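Local coordinates for small heat shock protein hsp20 family (Sulfolobus solfataricus, PDB 4RZK), which probably binds unfolded proteins as a small heat shock protein chaperone, this chain being its alpha-crystallin domain, at residues A11-K16 and I20-E25; K44-A49 and Q55-I60; E32-K37 and G78-T83. All coordinates share one frame; numbering follows the deposited sequence.

Contact 1 (A11-K16 and I20-E25); sequences ADVIEK and IKVVAE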
loop_
_atom_site.group_PDB
_atom_site.type_symbol
_atom_site.label_atom_id
_atom_site.label_comp_id
_atom_site.label_asym_id
_atom_site.label_seq_id
_atom_site.Cartn_x
_atom_site.Cartn_y
_atom_site.Cartn_z
ATOM N N ALA A 11 6.730 -5.723 5.135
ATOM C CA ALA A 11 7.960 -5.030 5.432
ATOM C C ALA A 11 9.142 -5.790 4.886
ATOM O O ALA A 11 9.193 -6.997 4.977
ATOM C CB ALA A 11 8.100 -4.858 6.927
ATOM N N ASP A 12 10.104 -5.080 4.329
ATOM C CA ASP A 12 11.338 -5.706 3.926
ATOM C C ASP A 12 12.488 -4.942 4.518
ATOM O O ASP A 12 12.570 -3.745 4.362
ATOM C CB ASP A 12 11.457 -5.715 2.415
ATOM C CG ASP A 12 12.508 -6.665 1.932
ATOM O OD1 ASP A 12 13.033 -6.449 0.828
ATOM O OD2 ASP A 12 12.812 -7.628 2.654
ATOM N N VAL A 13 13.396 -5.628 5.182
ATOM C CA VAL A 13 14.540 -4.925 5.711
ATOM C C VAL A 13 15.805 -5.328 4.980
ATOM O O VAL A 13 16.102 -6.499 4.833
ATOM C CB VAL A 13 14.688 -5.138 7.219
ATOM C CG1 VAL A 13 14.159 -6.494 7.616
ATOM C CG2 VAL A 13 16.131 -4.977 7.633
ATOM N N ILE A 14 16.502 -4.341 4.451
ATOM C CA ILE A 14 17.717 -4.583 3.717
ATOM C C ILE A 14 18.831 -3.735 4.293
ATOM O O ILE A 14 18.670 -2.548 4.495
ATOM C CB ILE A 14 17.534 -4.228 2.242
ATOM C CG1 ILE A 14 17.650 -5.477 1.375
ATOM C CG2 ILE A 14 18.555 -3.193 1.827
ATOM C CD1 ILE A 14 18.994 -6.164 1.456
ATOM N N GLU A 15 19.972 -4.349 4.557
ATOM C CA GLU A 15 21.094 -3.615 5.100
ATOM C C GLU A 15 22.232 -3.597 4.105
ATOM O O GLU A 15 22.647 -4.635 3.612
ATOM C CB GLU A 15 21.567 -4.239 6.410
ATOM C CG GLU A 15 22.775 -5.137 6.266
ATOM C CD GLU A 15 22.727 -6.331 7.192
ATOM O OE1 GLU A 15 23.272 -6.247 8.303
ATOM O OE2 GLU A 15 22.153 -7.360 6.812
ATOM N N LYS A 16 22.715 -2.402 3.798
ATOM C CA LYS A 16 23.919 -2.243 3.010
ATOM C C LYS A 16 24.881 -1.298 3.707
ATOM O O LYS A 16 24.529 -0.174 4.038
ATOM C CB LYS A 16 23.584 -1.741 1.609
ATOM C CG LYS A 16 23.716 -0.243 1.426
ATOM C CD LYS A 16 23.648 0.129 -0.048
ATOM C CE LYS A 16 22.393 0.927 -0.371
ATOM N NZ LYS A 16 21.657 0.361 -1.536
ATOM N N ILE A 20 21.051 0.731 7.358
ATOM C CA ILE A 20 20.033 -0.290 7.238
ATOM C C ILE A 20 18.777 0.402 6.749
ATOM O O ILE A 20 18.360 1.398 7.304
ATOM C CB ILE A 20 19.710 -0.952 8.577
ATOM C CG1 ILE A 20 20.784 -1.956 8.957
ATOM C CG2 ILE A 20 18.383 -1.673 8.487
ATOM C CD1 ILE A 20 20.402 -2.810 10.138
ATOM N N LYS A 21 18.170 -0.120 5.703
ATOM C CA LYS A 21 16.994 0.512 5.171
ATOM C C LYS A 21 15.836 -0.390 5.458
ATOM O O LYS A 21 15.873 -1.559 5.127
ATOM C CB LYS A 21 17.129 0.776 3.671
ATOM C CG LYS A 21 18.154 1.842 3.317
ATOM C CD LYS A 21 18.254 2.036 1.813
ATOM C CE LYS A 21 19.262 3.116 1.461
ATOM N NZ LYS A 21 19.387 3.300 -0.011
ATOM N N VAL A 22 14.772 0.153 6.031
ATOM C CA VAL A 22 13.570 -0.632 6.271
ATOM C C VAL A 22 12.402 -0.097 5.468
ATOM O O VAL A 22 12.125 1.080 5.493
ATOM C CB VAL A 22 13.195 -0.666 7.754
ATOM C CG1 VAL A 22 11.883 -1.398 7.944
ATOM C CG2 VAL A 22 14.289 -1.337 8.551
ATOM N N VAL A 23 11.722 -0.977 4.755
ATOM C CA VAL A 23 10.616 -0.575 3.909
ATOM C C VAL A 23 9.309 -1.182 4.378
ATOM O O VAL A 23 9.224 -2.371 4.580
ATOM C CB VAL A 23 10.853 -1.010 2.465
ATOM C CG1 VAL A 23 9.592 -0.855 1.654
ATOM C CG2 VAL A 23 11.979 -0.210 1.857
ATOM N N ALA A 24 8.298 -0.344 4.551
ATOM C CA ALA A 24 6.997 -0.789 5.006
ATOM C C ALA A 24 5.856 -0.268 4.165
ATOM O O ALA A 24 5.811 0.898 3.845
ATOM C CB ALA A 24 6.794 -0.385 6.459
ATOM N N GLU A 25 4.906 -1.133 3.868
ATOM C CA GLU A 25 3.734 -0.704 3.164
ATOM C C GLU A 25 2.627 -0.525 4.137
ATOM O O GLU A 25 2.205 -1.450 4.795
ATOM C CB GLU A 25 3.296 -1.765 2.215
ATOM C CG GLU A 25 4.332 -2.153 1.222
ATOM C CD GLU A 25 3.693 -2.907 0.115
ATOM O OE1 GLU A 25 2.523 -3.275 0.248
ATOM O OE2 GLU A 25 4.350 -3.120 -0.909
#
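Ile20 lies across from Glu15 and beside Val13, and its two branches divide the work between them. Its CG2 branch stands anti to the backbone N and runs alongside Val13, CG2 to CG2 at 4.1 Å. The ethyl arm starts beside the backbone N (chi1 -77°), which carries CG1 to 3.5 Å from Glu15 CB, while the carboxylate of Glu15 leads away from this strand. Val13 also faces Val22: the two stand side by side and point the same way, with Val22 CG2 4.0 Å from Val13 CB. An alanine in place of Ile20 would remove both branches and would probably leave Val13 CG2 and Glu15 CB without their hydrophobic neighbour, opening a gap on this face.

Asp12, Ile14, Lys21 and Val23 occupy the other face. The extended chain of Lys21 and the bent chain of Lys16 converge at an oblique angle, and their NZ atoms come within 4.0 Å; two like charges this close would be expected to repel unless solvent screens them. Beneath the side chains the backbones run antiparallel. Asp12 and Val23 exchange bonds in both directions, as do Ile14 and Lys21. In this second pair Ile14 N reaches Lys21 O at 2.9 Å, nearly straight at the hydrogen (166°).

Strands 6-16 and 19-25 form a beta hairpin. On its far side strand 19-25 is hydrogen-bonded to strand 79-85, through Ile20 with Leu84, Val22 with Ile82 and Ala24 with Leu80. The face bearing Val22 and Ala24 turns inward, where those two side chains meet Leu45 and Ile47 of strand 44-50, and Ile20 is covered by Pro63 from a loop.

Contact 2 (K44-A49 and Q55-I60); sequences KLVITA and QYYKEI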
loop_
_atom_site.group_PDB
_atom_site.type_symbol
_atom_site.label_atom_id
_atom_site.label_comp_id
_atom_site.label_asym_id
_atom_site.label_seq_id
_atom_site.Cartn_x
_atom_site.Cartn_y
_atom_site.Cartn_z
ATOM N N LYS A 44 15.747 -3.511 17.672
ATOM C CA LYS A 44 14.372 -3.568 17.185
ATOM C C LYS A 44 13.736 -2.245 16.756
ATOM O O LYS A 44 13.849 -1.241 17.433
ATOM C CB LYS A 44 13.493 -4.303 18.200
ATOM C CG LYS A 44 12.296 -3.531 18.715
ATOM C CD LYS A 44 11.532 -4.363 19.729
ATOM C CE LYS A 44 11.739 -5.844 19.480
ATOM N NZ LYS A 44 11.384 -6.678 20.658
ATOM N N LEU A 45 13.065 -2.264 15.613
ATOM C CA LEU A 45 12.385 -1.084 15.100
ATOM C C LEU A 45 10.880 -1.252 15.123
ATOM O O LEU A 45 10.355 -2.266 14.713
ATOM C CB LEU A 45 12.831 -0.757 13.685
ATOM C CG LEU A 45 12.049 0.420 13.117
ATOM C CD1 LEU A 45 12.548 1.725 13.686
ATOM C CD2 LEU A 45 12.098 0.451 11.610
ATOM N N VAL A 46 10.195 -0.236 15.610
ATOM C CA VAL A 46 8.763 -0.317 15.853
ATOM C C VAL A 46 7.964 0.714 15.068
ATOM O O VAL A 46 8.178 1.917 15.208
ATOM C CB VAL A 46 8.462 -0.160 17.350
ATOM C CG1 VAL A 46 6.982 0.111 17.582
ATOM C CG2 VAL A 46 8.912 -1.406 18.088
ATOM N N ILE A 47 7.030 0.242 14.251
ATOM C CA ILE A 47 6.226 1.108 13.392
ATOM C C ILE A 47 4.730 1.063 13.687
ATOM O O ILE A 47 4.131 0.006 13.712
ATOM C CB ILE A 47 6.406 0.730 11.919
ATOM C CG1 ILE A 47 7.831 0.969 11.464
ATOM C CG2 ILE A 47 5.459 1.521 11.049
ATOM C CD1 ILE A 47 8.216 0.122 10.284
ATOM N N THR A 48 4.133 2.228 13.891
ATOM C CA THR A 48 2.714 2.339 14.166
ATOM C C THR A 48 2.026 3.244 13.171
ATOM O O THR A 48 2.403 4.385 13.037
ATOM C CB THR A 48 2.505 2.999 15.524
ATOM O OG1 THR A 48 2.512 2.008 16.544
ATOM C CG2 THR A 48 1.197 3.703 15.547
ATOM N N ALA A 49 0.998 2.753 12.499
ATOM C CA ALA A 49 0.231 3.577 11.580
ATOM C C ALA A 49 -1.254 3.500 11.853
ATOM O O ALA A 49 -1.805 2.426 11.941
ATOM C CB ALA A 49 0.521 3.169 10.154
ATOM N N GLN A 55 -5.498 0.246 10.329
ATOM C CA GLN A 55 -4.497 0.421 11.369
ATOM C C GLN A 55 -3.392 -0.643 11.327
ATOM O O GLN A 55 -3.683 -1.808 11.186
ATOM C CB GLN A 55 -5.164 0.514 12.747
ATOM C CG GLN A 55 -6.344 -0.417 12.986
ATOM C CD GLN A 55 -7.633 0.067 12.373
ATOM O OE1 GLN A 55 -8.028 1.204 12.550
ATOM N NE2 GLN A 55 -8.297 -0.806 11.647
ATOM N N TYR A 56 -2.134 -0.230 11.426
ATOM C CA TYR A 56 -1.018 -1.161 11.347
ATOM C C TYR A 56 -0.074 -1.034 12.519
ATOM O O TYR A 56 0.149 0.047 13.014
ATOM C CB TYR A 56 -0.190 -0.943 10.086
ATOM C CG TYR A 56 -0.936 -0.779 8.792
ATOM C CD1 TYR A 56 -0.966 -1.792 7.865
ATOM C CD2 TYR A 56 -1.559 0.404 8.475
ATOM C CE1 TYR A 56 -1.626 -1.643 6.670
ATOM C CE2 TYR A 56 -2.215 0.559 7.283
ATOM C CZ TYR A 56 -2.245 -0.470 6.388
ATOM O OH TYR A 56 -2.896 -0.324 5.194
ATOM N N TYR A 57 0.471 -2.160 12.950
ATOM C CA TYR A 57 1.583 -2.194 13.878
ATOM C C TYR A 57 2.569 -3.249 13.431
ATOM O O TYR A 57 2.182 -4.345 13.097
ATOM C CB TYR A 57 1.088 -2.485 15.289
ATOM C CG TYR A 57 2.163 -2.672 16.321
ATOM C CD1 TYR A 57 2.561 -1.630 17.134
ATOM C CD2 TYR A 57 2.764 -3.895 16.500
ATOM C CE1 TYR A 57 3.541 -1.804 18.087
ATOM C CE2 TYR A 57 3.743 -4.073 17.446
ATOM C CZ TYR A 57 4.124 -3.025 18.233
ATOM O OH TYR A 57 5.096 -3.219 19.166
ATOM N N LYS A 58 3.849 -2.917 13.421
ATOM C CA LYS A 58 4.875 -3.900 13.127
ATOM C C LYS A 58 6.089 -3.694 14.001
ATOM O O LYS A 58 6.434 -2.580 14.328
ATOM C CB LYS A 58 5.289 -3.828 11.666
ATOM C CG LYS A 58 6.435 -4.745 11.306
ATOM C CD LYS A 58 5.943 -6.133 10.970
ATOM C CE LYS A 58 6.799 -6.781 9.904
ATOM N NZ LYS A 58 6.858 -8.249 10.071
ATOM N N GLU A 59 6.743 -4.777 14.375
ATOM C CA GLU A 59 8.003 -4.667 15.071
ATOM C C GLU A 59 9.032 -5.535 14.389
ATOM O O GLU A 59 8.758 -6.664 14.027
ATOM C CB GLU A 59 7.849 -4.970 16.553
ATOM C CG GLU A 59 8.172 -6.380 16.985
ATOM C CD GLU A 59 7.835 -6.597 18.440
ATOM O OE1 GLU A 59 7.990 -7.728 18.928
ATOM O OE2 GLU A 59 7.405 -5.630 19.091
ATOM N N ILE A 60 10.210 -4.975 14.178
ATOM C CA ILE A 60 11.246 -5.641 13.429
ATOM C C ILE A 60 12.492 -5.802 14.247
ATOM O O ILE A 60 12.952 -4.859 14.862
ATOM C CB ILE A 60 11.654 -4.821 12.211
ATOM C CG1 ILE A 60 10.582 -4.888 11.132
ATOM C CG2 ILE A 60 12.979 -5.322 11.684
ATOM C CD1 ILE A 60 9.901 -3.566 10.892
#
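Tyr57 sets one side of its ring beside Thr48 and Val46; with CG anti to the backbone N (chi1 175°) the ring runs along the hairpin toward Glu59. Thr48 OG1 comes up at the ring edge, near its plane, 3.7 Å from Tyr57 CD1. Further along, Val46 CG1 touches Tyr57 CE1 at 4.0 Å, and the other methyl, CG2, lies against CB of Glu59. The Tyr57 hydroxyl makes a weak hydrogen bond to Glu59 OE2 at 3.3 Å. The carboxylate of Glu59, on a chain extended beyond CG, also faces Lys44, but the salt bridge is long, with NZ of Lys44 4.0 Å from OE1 of Glu59; Lys44 NZ is held more firmly by Asn40 OD1.

Turned to the other face, Tyr56 adopts a different rotamer, with CG beside the backbone N (chi1 -46°). Ala49 CB then sits 3.8 Å from Tyr56 CD2, and the hydroxyl at the far end of the ring is hydrogen-bonded to Pro27 O. Ile47 and Ile60 both send their ethyl arms from beside the backbone N, and the arms meet at CD1 of Ile47 and CD1 of Ile60, 4.1 Å apart.

Three hydrogen-bonded pairs, Leu45 with Ile60, Ile47 with Lys58 and Ala49 with Tyr56, alternate with two non-hydrogen-bonded ones. This is a regular two-stranded antiparallel hairpin. Its face with Leu45, Ile47 and Ile60 looks into the hydrophobic core of the immunoglobulin-like beta sandwich that defines the alpha-crystallin domain.

Contact 3 (E32-K37 and G78-T83); sequences EDIKVK and GVLEIT
Leu80 of strand 79-83 meets both Ile34 and Val36 of strand 34-37, joining the two layers of the alpha-crystallin beta sandwich. The strand axes are 10.5 Å apart at their closest and differ in direction by 26°, so no backbone hydrogen bond spans the gap and side chains alone bridge it.

Packing centres on Leu80, which has two partners. Its CG stands anti to the backbone N (chi1 -176°) and the two methyls part toward different neighbours: CD1 lies 4.1 Å from Ile34 CD1, the two side chains sliding past each other in opposite directions, while CD2 faces Val36. Phe75 of strand 72-76 touches both Ile34 and Leu80. One step along, Ile82 has a single partner in strand 34-37, Val36, whose CG1 is 4.3 Å from Ile82 CD1.

The outer faces look quite different. Lys35 points away from strand 79-83 into an exposed position, where its NZ makes a weak hydrogen bond to the carbonyl O of Glu32. On the opposite layer Glu81 is exposed, and Val79, also on that outer face, packs against Gly28 of the second subunit. Thr83, further along, gives its hydroxyl to Lys72 O. Inside, two methyls meet tip to tip, Val36 CG2 and Leu80 CD2, 4.0 Å apart.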
loop_
_atom_site.group_PDB
_atom_site.type_symbol
_atom_site.label_atom_id
_atom_site.label_comp_id
_atom_site.label_asym_id
_atom_site.label_seq_id
_atom_site.Cartn_x
_atom_site.Cartn_y
_atom_site.Cartn_z
ATOM N N GLU A 32 1.310 11.870 8.851
ATOM C CA GLU A 32 1.305 12.318 10.243
ATOM C C GLU A 32 0.722 11.252 11.166
ATOM O O GLU A 32 0.961 11.269 12.371
ATOM C CB GLU A 32 0.531 13.631 10.413
ATOM C CG GLU A 32 -0.545 13.894 9.393
ATOM C CD GLU A 32 0.037 14.272 8.046
ATOM O OE1 GLU A 32 0.672 15.353 7.940
ATOM O OE2 GLU A 32 -0.109 13.465 7.099
ATOM N N ASP A 33 -0.038 10.325 10.591
ATOM C CA ASP A 33 -0.646 9.231 11.343
ATOM C C ASP A 33 0.318 8.072 11.555
ATOM O O ASP A 33 -0.077 7.016 12.036
ATOM C CB ASP A 33 -1.893 8.695 10.630
ATOM C CG ASP A 33 -3.106 9.589 10.782
ATOM O OD1 ASP A 33 -3.180 10.362 11.766
ATOM O OD2 ASP A 33 -4.000 9.481 9.911
ATOM N N ILE A 34 1.579 8.271 11.190
ATOM C CA ILE A 34 2.585 7.236 11.328
ATOM C C ILE A 34 3.534 7.555 12.458
ATOM O O ILE A 34 3.928 8.697 12.630
ATOM C CB ILE A 34 3.377 7.071 10.023
ATOM C CG1 ILE A 34 2.416 6.861 8.851
ATOM C CG2 ILE A 34 4.384 5.922 10.126
ATOM C CD1 ILE A 34 3.079 6.863 7.506
ATOM N N LYS A 35 3.903 6.539 13.227
ATOM C CA LYS A 35 4.918 6.672 14.263
ATOM C C LYS A 35 6.023 5.646 14.086
ATOM O O LYS A 35 5.752 4.475 13.926
ATOM C CB LYS A 35 4.303 6.515 15.645
ATOM C CG LYS A 35 3.139 7.444 15.925
ATOM C CD LYS A 35 3.534 8.903 15.793
ATOM C CE LYS A 35 2.343 9.760 15.399
ATOM N NZ LYS A 35 2.701 11.199 15.293
ATOM N N VAL A 36 7.268 6.093 14.121
ATOM C CA VAL A 36 8.405 5.196 14.014
ATOM C C VAL A 36 9.308 5.327 15.225
ATOM O O VAL A 36 9.724 6.413 15.564
ATOM C CB VAL A 36 9.235 5.520 12.773
ATOM C CG1 VAL A 36 10.501 4.699 12.769
ATOM C CG2 VAL A 36 8.434 5.258 11.518
ATOM N N LYS A 37 9.609 4.227 15.893
ATOM C CA LYS A 37 10.481 4.312 17.052
ATOM C C LYS A 37 11.436 3.134 17.177
ATOM O O LYS A 37 11.179 2.062 16.651
ATOM C CB LYS A 37 9.661 4.508 18.324
ATOM C CG LYS A 37 10.087 3.644 19.487
ATOM C CD LYS A 37 9.093 3.766 20.626
ATOM C CE LYS A 37 8.214 2.536 20.735
ATOM N NZ LYS A 37 6.812 2.888 21.079
ATOM N N GLY A 78 1.788 5.471 -0.058
ATOM C CA GLY A 78 1.484 4.407 0.873
ATOM C C GLY A 78 2.650 3.551 1.304
ATOM O O GLY A 78 2.469 2.586 2.010
ATOM N N VAL A 79 3.852 3.899 0.885
ATOM C CA VAL A 79 5.011 3.105 1.251
ATOM C C VAL A 79 5.999 3.866 2.105
ATOM O O VAL A 79 6.393 4.959 1.777
ATOM C CB VAL A 79 5.732 2.552 0.024
ATOM C CG1 VAL A 79 7.092 2.023 0.412
ATOM C CG2 VAL A 79 4.910 1.453 -0.604
ATOM N N LEU A 80 6.404 3.266 3.207
ATOM C CA LEU A 80 7.297 3.942 4.110
ATOM C C LEU A 80 8.683 3.353 4.030
ATOM O O LEU A 80 8.875 2.164 4.156
ATOM C CB LEU A 80 6.764 3.881 5.533
ATOM C CG LEU A 80 7.545 4.639 6.595
ATOM C CD1 LEU A 80 7.045 6.060 6.730
ATOM C CD2 LEU A 80 7.421 3.924 7.921
ATOM N N GLU A 81 9.644 4.224 3.794
ATOM C CA GLU A 81 11.028 3.856 3.694
ATOM C C GLU A 81 11.764 4.640 4.745
ATOM O O GLU A 81 11.689 5.851 4.778
ATOM C CB GLU A 81 11.544 4.269 2.331
ATOM C CG GLU A 81 12.571 3.344 1.725
ATOM C CD GLU A 81 12.978 3.778 0.340
ATOM O OE1 GLU A 81 13.738 4.747 0.226
ATOM O OE2 GLU A 81 12.537 3.154 -0.638
ATOM N N ILE A 82 12.483 3.952 5.611
ATOM C CA ILE A 82 13.256 4.627 6.622
ATOM C C ILE A 82 14.678 4.118 6.614
ATOM O O ILE A 82 14.917 2.942 6.442
ATOM C CB ILE A 82 12.651 4.433 8.008
ATOM C CG1 ILE A 82 13.699 3.899 8.957
ATOM C CG2 ILE A 82 11.468 3.491 7.948
ATOM C CD1 ILE A 82 13.905 4.790 10.154
ATOM N N THR A 83 15.626 5.022 6.793
ATOM C CA THR A 83 17.025 4.660 6.741
ATOM C C THR A 83 17.660 4.800 8.105
ATOM O O THR A 83 17.538 5.828 8.750
ATOM C CB THR A 83 17.782 5.531 5.735
ATOM O OG1 THR A 83 16.879 6.464 5.138
ATOM C CG2 THR A 83 18.370 4.670 4.656
#

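Contacts 1 and 2 are hairpins that follow one another along the chain, their centres about 13 Å apart, and contact 2 is nested inside the long loop closed by contact 3. The centre of contact 3 lies about 9 Å from that of contact 2 and about 11 Å from that of contact 1. Its strands extend both hairpins: 79-85 pairs with 19-25, and 34-39 with 44-50. Contact 3 thus spans the sandwich whose layers the hairpins help to build, while contacts 1 and 2 meet in the same core, where Val22 packs against Ile60. All three therefore belong to one compact alpha-crystallin domain, assembled with a second copy as a dimer.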